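Local coordinates for Ras-related protein Rab-21 (Homo sapiens, PDB 1Z08), which belongs to the Rab branch of the Ras-like small G proteins, a P-loop nucleotide-binding fold, and holds a guanine nucleotide analogue with a magnesium ion, at residues A[22-25]-A[31-34]; A[102-107]-A[112-117]. The protein carries 1 engineered substitution. One frame throughout, in Å; residues are numbered along the deposited sequence.

Contact 1: A[22-25]-A[31-34]; sequences LVLR and FNDK. With GNP (phosphoaminophosphonic acid-guanylate ester), chain F.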
loop_
_atom_site.group_PDB
_atom_site.type_symbol
_atom_site.label_atom_id
_atom_site.label_comp_id
_atom_site.label_asym_id
_atom_site.label_seq_id
_atom_site.Cartn_x
_atom_site.Cartn_y
_atom_site.Cartn_z
ATOM N N LEU A 22 3.234 7.168 3.622
ATOM C CA LEU A 22 1.820 6.962 3.296
ATOM C C LEU A 22 0.977 6.873 4.567
ATOM O O LEU A 22 -0.059 7.528 4.671
ATOM C CB LEU A 22 1.619 5.717 2.422
ATOM C CG LEU A 22 2.052 5.830 0.952
ATOM C CD1 LEU A 22 2.071 4.464 0.288
ATOM C CD2 LEU A 22 1.167 6.785 0.168
ATOM N N VAL A 23 1.441 6.081 5.531
ATOM C CA VAL A 23 0.714 5.875 6.785
ATOM C C VAL A 23 0.684 7.162 7.620
ATOM O O VAL A 23 -0.375 7.567 8.109
ATOM C CB VAL A 23 1.310 4.711 7.616
ATOM C CG1 VAL A 23 0.471 4.462 8.872
ATOM C CG2 VAL A 23 1.397 3.435 6.785
ATOM N N LEU A 24 1.840 7.809 7.763
ATOM C CA LEU A 24 1.934 9.048 8.537
ATOM C C LEU A 24 1.018 10.139 7.982
ATOM O O LEU A 24 0.312 10.803 8.744
ATOM C CB LEU A 24 3.385 9.540 8.627
ATOM C CG LEU A 24 3.670 10.850 9.378
ATOM C CD1 LEU A 24 3.357 10.740 10.870
ATOM C CD2 LEU A 24 5.116 11.277 9.165
ATOM N N ARG A 25 1.018 10.312 6.660
ATOM C CA ARG A 25 0.136 11.285 6.021
ATOM C C ARG A 25 -1.336 10.947 6.271
ATOM O O ARG A 25 -2.127 11.827 6.595
ATOM C CB ARG A 25 0.416 11.391 4.515
ATOM C CG ARG A 25 -0.533 12.318 3.750
ATOM C CD ARG A 25 -0.387 13.776 4.182
ATOM N NE ARG A 25 0.722 14.445 3.507
ATOM C CZ ARG A 25 1.161 15.664 3.810
ATOM N NH1 ARG A 25 0.591 16.361 4.790
ATOM N NH2 ARG A 25 2.173 16.190 3.135
ATOM N N PHE A 31 4.216 14.987 6.974
ATOM C CA PHE A 31 5.183 14.441 6.016
ATOM C C PHE A 31 6.588 14.951 6.316
ATOM O O PHE A 31 6.769 16.107 6.710
ATOM C CB PHE A 31 4.791 14.781 4.566
ATOM C CG PHE A 31 5.796 14.315 3.532
ATOM C CD1 PHE A 31 5.766 13.009 3.045
ATOM C CD2 PHE A 31 6.775 15.186 3.049
ATOM C CE1 PHE A 31 6.696 12.576 2.095
ATOM C CE2 PHE A 31 7.713 14.762 2.099
ATOM C CZ PHE A 31 7.673 13.454 1.620
ATOM N N ASN A 32 7.566 14.073 6.108
ATOM C CA ASN A 32 8.982 14.383 6.288
ATOM C C ASN A 32 9.778 14.045 5.036
ATOM O O ASN A 32 9.627 12.954 4.479
ATOM C CB ASN A 32 9.548 13.583 7.462
ATOM C CG ASN A 32 8.860 13.906 8.768
ATOM O OD1 ASN A 32 8.733 15.074 9.143
ATOM N ND2 ASN A 32 8.407 12.871 9.469
ATOM N N ASP A 33 10.622 14.977 4.598
ATOM C CA ASP A 33 11.565 14.708 3.507
ATOM C C ASP A 33 12.677 13.764 3.963
ATOM O O ASP A 33 13.313 13.100 3.140
ATOM C CB ASP A 33 12.175 16.005 2.959
ATOM C CG ASP A 33 11.316 16.660 1.884
ATOM O OD1 ASP A 33 10.694 15.944 1.066
ATOM O OD2 ASP A 33 11.272 17.904 1.848
ATOM N N LYS A 34 12.912 13.723 5.274
ATOM C CA LYS A 34 13.895 12.816 5.863
ATOM C C LYS A 34 13.411 11.373 5.768
ATOM O O LYS A 34 12.230 11.087 5.977
ATOM C CB LYS A 34 14.172 13.178 7.327
ATOM C CG LYS A 34 15.327 12.394 7.956
ATOM C CD LYS A 34 15.508 12.725 9.430
ATOM C CE LYS A 34 16.595 11.849 10.047
ATOM N NZ LYS A 34 16.854 12.187 11.474
HETATM P PG GNP F . 11.795 2.122 5.158
HETATM O O1G GNP F . 13.305 2.060 5.186
HETATM O O2G GNP F . 11.156 2.560 6.450
HETATM O O3G GNP F . 11.388 0.761 4.666
HETATM N N3B GNP F . 11.349 3.192 4.044
HETATM P PB GNP F . 9.881 3.745 3.730
HETATM O O1B GNP F . 9.248 2.976 2.637
HETATM O O2B GNP F . 9.118 3.830 4.997
HETATM O O3A GNP F . 10.032 5.164 3.154
HETATM P PA GNP F . 9.840 6.522 3.854
HETATM O O1A GNP F . 8.400 6.783 4.054
HETATM O O2A GNP F . 10.718 6.677 5.040
HETATM O "O5'" GNP F . 10.316 7.571 2.782
HETATM C "C5'" GNP F . 11.582 7.417 2.142
HETATM C "C4'" GNP F . 11.941 8.691 1.397
HETATM O "O4'" GNP F . 10.985 8.924 0.330
HETATM C "C3'" GNP F . 11.946 9.959 2.245
HETATM O "O3'" GNP F . 13.004 10.783 1.795
HETATM C "C2'" GNP F . 10.565 10.550 1.964
HETATM O "O2'" GNP F . 10.471 11.945 2.174
HETATM C "C1'" GNP F . 10.404 10.204 0.486
HETATM N N9 GNP F . 9.014 10.168 0.045
HETATM C C8 GNP F . 7.994 9.387 0.541
HETATM N N7 GNP F . 6.851 9.583 -0.056
HETATM C C5 GNP F . 7.130 10.556 -1.013
HETATM C C6 GNP F . 6.288 11.180 -1.971
HETATM O O6 GNP F . 5.082 10.985 -2.175
HETATM N N1 GNP F . 6.972 12.112 -2.759
HETATM C C2 GNP F . 8.309 12.410 -2.625
HETATM N N2 GNP F . 8.805 13.334 -3.461
HETATM N N3 GNP F . 9.107 11.834 -1.735
HETATM C C4 GNP F . 8.457 10.925 -0.961
#

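Contact 2: A[102-107]-A[112-117]; sequences KELRKM and ICLCIV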
loop_
_atom_site.group_PDB
_atom_site.type_symbol
_atom_site.label_atom_id
_atom_site.label_comp_id
_atom_site.label_asym_id
_atom_site.label_seq_id
_atom_site.Cartn_x
_atom_site.Cartn_y
_atom_site.Cartn_z
ATOM N N LYS A 102 3.676 -12.950 -5.521
ATOM C CA LYS A 102 3.853 -14.402 -5.574
ATOM C C LYS A 102 3.761 -15.043 -4.189
ATOM O O LYS A 102 3.072 -16.050 -4.011
ATOM C CB LYS A 102 5.181 -14.752 -6.244
ATOM N N GLU A 103 4.440 -14.439 -3.214
ATOM C CA GLU A 103 4.453 -14.935 -1.836
ATOM C C GLU A 103 3.090 -14.816 -1.153
ATOM O O GLU A 103 2.675 -15.723 -0.425
ATOM C CB GLU A 103 5.527 -14.218 -1.022
ATOM N N LEU A 104 2.402 -13.700 -1.391
ATOM C CA LEU A 104 1.089 -13.451 -0.795
ATOM C C LEU A 104 0.004 -14.372 -1.360
ATOM O O LEU A 104 -0.836 -14.877 -0.610
ATOM C CB LEU A 104 0.682 -11.981 -0.959
ATOM C CG LEU A 104 1.401 -10.941 -0.094
ATOM C CD1 LEU A 104 1.226 -9.555 -0.682
ATOM C CD2 LEU A 104 0.908 -10.974 1.347
ATOM N N ARG A 105 0.032 -14.588 -2.675
ATOM C CA ARG A 105 -0.945 -15.459 -3.338
ATOM C C ARG A 105 -0.752 -16.930 -2.965
ATOM O O ARG A 105 -1.722 -17.686 -2.881
ATOM C CB ARG A 105 -0.908 -15.283 -4.864
ATOM C CG ARG A 105 -1.471 -13.956 -5.395
ATOM C CD ARG A 105 -2.934 -13.731 -5.014
ATOM N NE ARG A 105 -3.534 -12.616 -5.750
ATOM C CZ ARG A 105 -4.518 -11.844 -5.289
ATOM N NH1 ARG A 105 -5.021 -12.039 -4.075
ATOM N NH2 ARG A 105 -4.989 -10.855 -6.041
ATOM N N LYS A 106 0.499 -17.326 -2.735
ATOM C CA LYS A 106 0.811 -18.684 -2.286
ATOM C C LYS A 106 0.314 -18.939 -0.861
ATOM O O LYS A 106 -0.138 -20.041 -0.544
ATOM C CB LYS A 106 2.308 -18.950 -2.388
ATOM N N MET A 107 0.386 -17.913 -0.017
ATOM C CA MET A 107 0.020 -18.036 1.393
ATOM C C MET A 107 -1.466 -17.810 1.665
ATOM O O MET A 107 -2.044 -18.464 2.537
ATOM C CB MET A 107 0.865 -17.093 2.240
ATOM N N ILE A 112 -7.023 -12.264 -0.129
ATOM C CA ILE A 112 -6.411 -10.982 0.216
ATOM C C ILE A 112 -6.593 -9.966 -0.914
ATOM O O ILE A 112 -6.332 -10.266 -2.082
ATOM C CB ILE A 112 -4.908 -11.140 0.609
ATOM C CG1 ILE A 112 -4.302 -9.789 1.015
ATOM C CG2 ILE A 112 -4.105 -11.826 -0.507
ATOM C CD1 ILE A 112 -3.087 -9.891 1.909
ATOM N N CYS A 113 -7.068 -8.777 -0.551
ATOM C CA CYS A 113 -7.208 -7.677 -1.494
ATOM C C CYS A 113 -5.852 -7.013 -1.692
ATOM O O CYS A 113 -5.284 -6.443 -0.756
ATOM C CB CYS A 113 -8.237 -6.660 -0.995
ATOM S SG CYS A 113 -9.947 -7.259 -0.977
ATOM N N LEU A 114 -5.332 -7.103 -2.910
ATOM C CA LEU A 114 -4.013 -6.559 -3.223
ATOM C C LEU A 114 -4.105 -5.176 -3.855
ATOM O O LEU A 114 -4.963 -4.928 -4.705
ATOM C CB LEU A 114 -3.238 -7.505 -4.149
ATOM C CG LEU A 114 -2.843 -8.904 -3.659
ATOM C CD1 LEU A 114 -1.944 -9.568 -4.695
ATOM C CD2 LEU A 114 -2.148 -8.860 -2.308
ATOM N N CYS A 115 -3.221 -4.283 -3.414
ATOM C CA CYS A 115 -3.055 -2.961 -4.013
ATOM C C CYS A 115 -1.618 -2.816 -4.489
ATOM O O CYS A 115 -0.679 -3.081 -3.735
ATOM C CB CYS A 115 -3.360 -1.852 -3.001
ATOM S SG CYS A 115 -4.991 -1.924 -2.256
ATOM N N ILE A 116 -1.450 -2.407 -5.743
ATOM C CA ILE A 116 -0.134 -2.049 -6.263
ATOM C C ILE A 116 -0.112 -0.529 -6.401
ATOM O O ILE A 116 -0.911 0.052 -7.136
ATOM C CB ILE A 116 0.197 -2.781 -7.590
ATOM C CG1 ILE A 116 0.131 -4.300 -7.364
ATOM C CG2 ILE A 116 1.578 -2.370 -8.102
ATOM C CD1 ILE A 116 0.330 -5.136 -8.599
ATOM N N VAL A 117 0.786 0.105 -5.654
ATOM C CA VAL A 117 0.740 1.552 -5.467
ATOM C C VAL A 117 2.010 2.244 -5.959
ATOM O O VAL A 117 3.100 2.029 -5.423
ATOM C CB VAL A 117 0.448 1.923 -3.989
ATOM C CG1 VAL A 117 0.359 3.437 -3.810
ATOM C CG2 VAL A 117 -0.850 1.266 -3.515
HETATM O O HOH W 1 -6.722 -8.501 -4.995
#

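Contact 1: A[22-25]-A[31-34]
Arg25 lays one face of its guanidinium over the CB of Phe31, NH2 coming within 3.3 Å of that carbon, and the guanidinium and phenyl planes lie almost parallel, 8° apart, yet offset, with no stack between them. Bends at chi2 (65°) and chi3 (83°) fold the arginine so that its flat end passes over Phe31 CB, where polar partners hold it: NE donates to Ala150 O and NH1 to Asn29 OD1, while NH2 makes a weak bond to Lys151 O. A long side chain with several N-H groups suits this place, since it ties the helix to two loops while presenting a flat surface to a neighbour. On the same helix, Leu24 points toward the loop, and its CD2 approaches the side chain of Asn32. The segment 31-34 follows helix 19-28, the helix after the P-loop of this Ras-like fold, and carries the chain along the ribose side of GNP. Here the Phe31 ring turns its edge to the purine, with GNP N9 in the ring plane, CE1 3.7 Å from GNP N7 and CZ 3.2 Å from GNP O2'; a flat apolar side chain suits a place against the base. Backbone carbonyls grip the sugar: GNP O2' donates to Asn32 O at 2.7 Å, and GNP O3' donates to Asp33 O, also at 2.7 Å, while the Asp33 carboxylate forms a salt bridge with Lys151.

Contact 2: A[102-107]-A[112-117]
The guanidinium of Arg105 carries Leu114 on one face, with CD1 sitting over its centre 3.4 Å above the plane, and meets Ile112 O near its edge. The two side chains arrive from opposite directions, and the branched end of leucine offers a methyl that can rest against the flat cation. NH1 donates to Ile112 O at 3.0 Å in a bent bond (142° at the hydrogen) lying in the carbonyl plane, although the oxygen is tilted 19° out of the guanidinium plane. NH1 also binds Gly109 O, and NH2 binds Val141 O, so backbone carbonyls from separate parts of the chain fix the group. A water extends the link, accepting from Arg105 NH2 and from Leu114 N (2.9 Å) and donating only weakly to Ile112 O. The turn at chi2 (-59°) brings the head of Arg105 back toward the strand, although its CB does not point there. Beside this polar patch, Leu104 supplies the apolar part: CD1 packs on Leu114 CD2 at 3.8 Å, while CD2 meets Ile112 CD1 at 4.2 Å, branched aliphatic residues suiting a buried interface. Leu104 also touches Ala82 and Leu84 of strand 81-87, so the helix lies across both parallel strands of the beta-alpha-beta unit 81-87, 91-108, 113-119; along its other edge, strand 113-119 pairs with 144-148.

In the fold
The two contacts follow one another along the chain, both within its Ras-family part, and lie on opposite sides of its centre, their own centres 24 Å apart. Their nearest atoms come to about 5 Å without touching. Contact 1 is at the surface, about 14 Å from the chain centre, and forms part of the pocket for GNP; its Leu24 side chain is about 9 Å from the magnesium ion, whose site includes Thr20 and Thr38. Contact 2, centred about 11 Å from the chain centre, is buried packing of a helix against the sheet. In each, a helix packs against what follows it: the nucleotide-side loop in contact 1, Ile112 and strand 113-119 in contact 2.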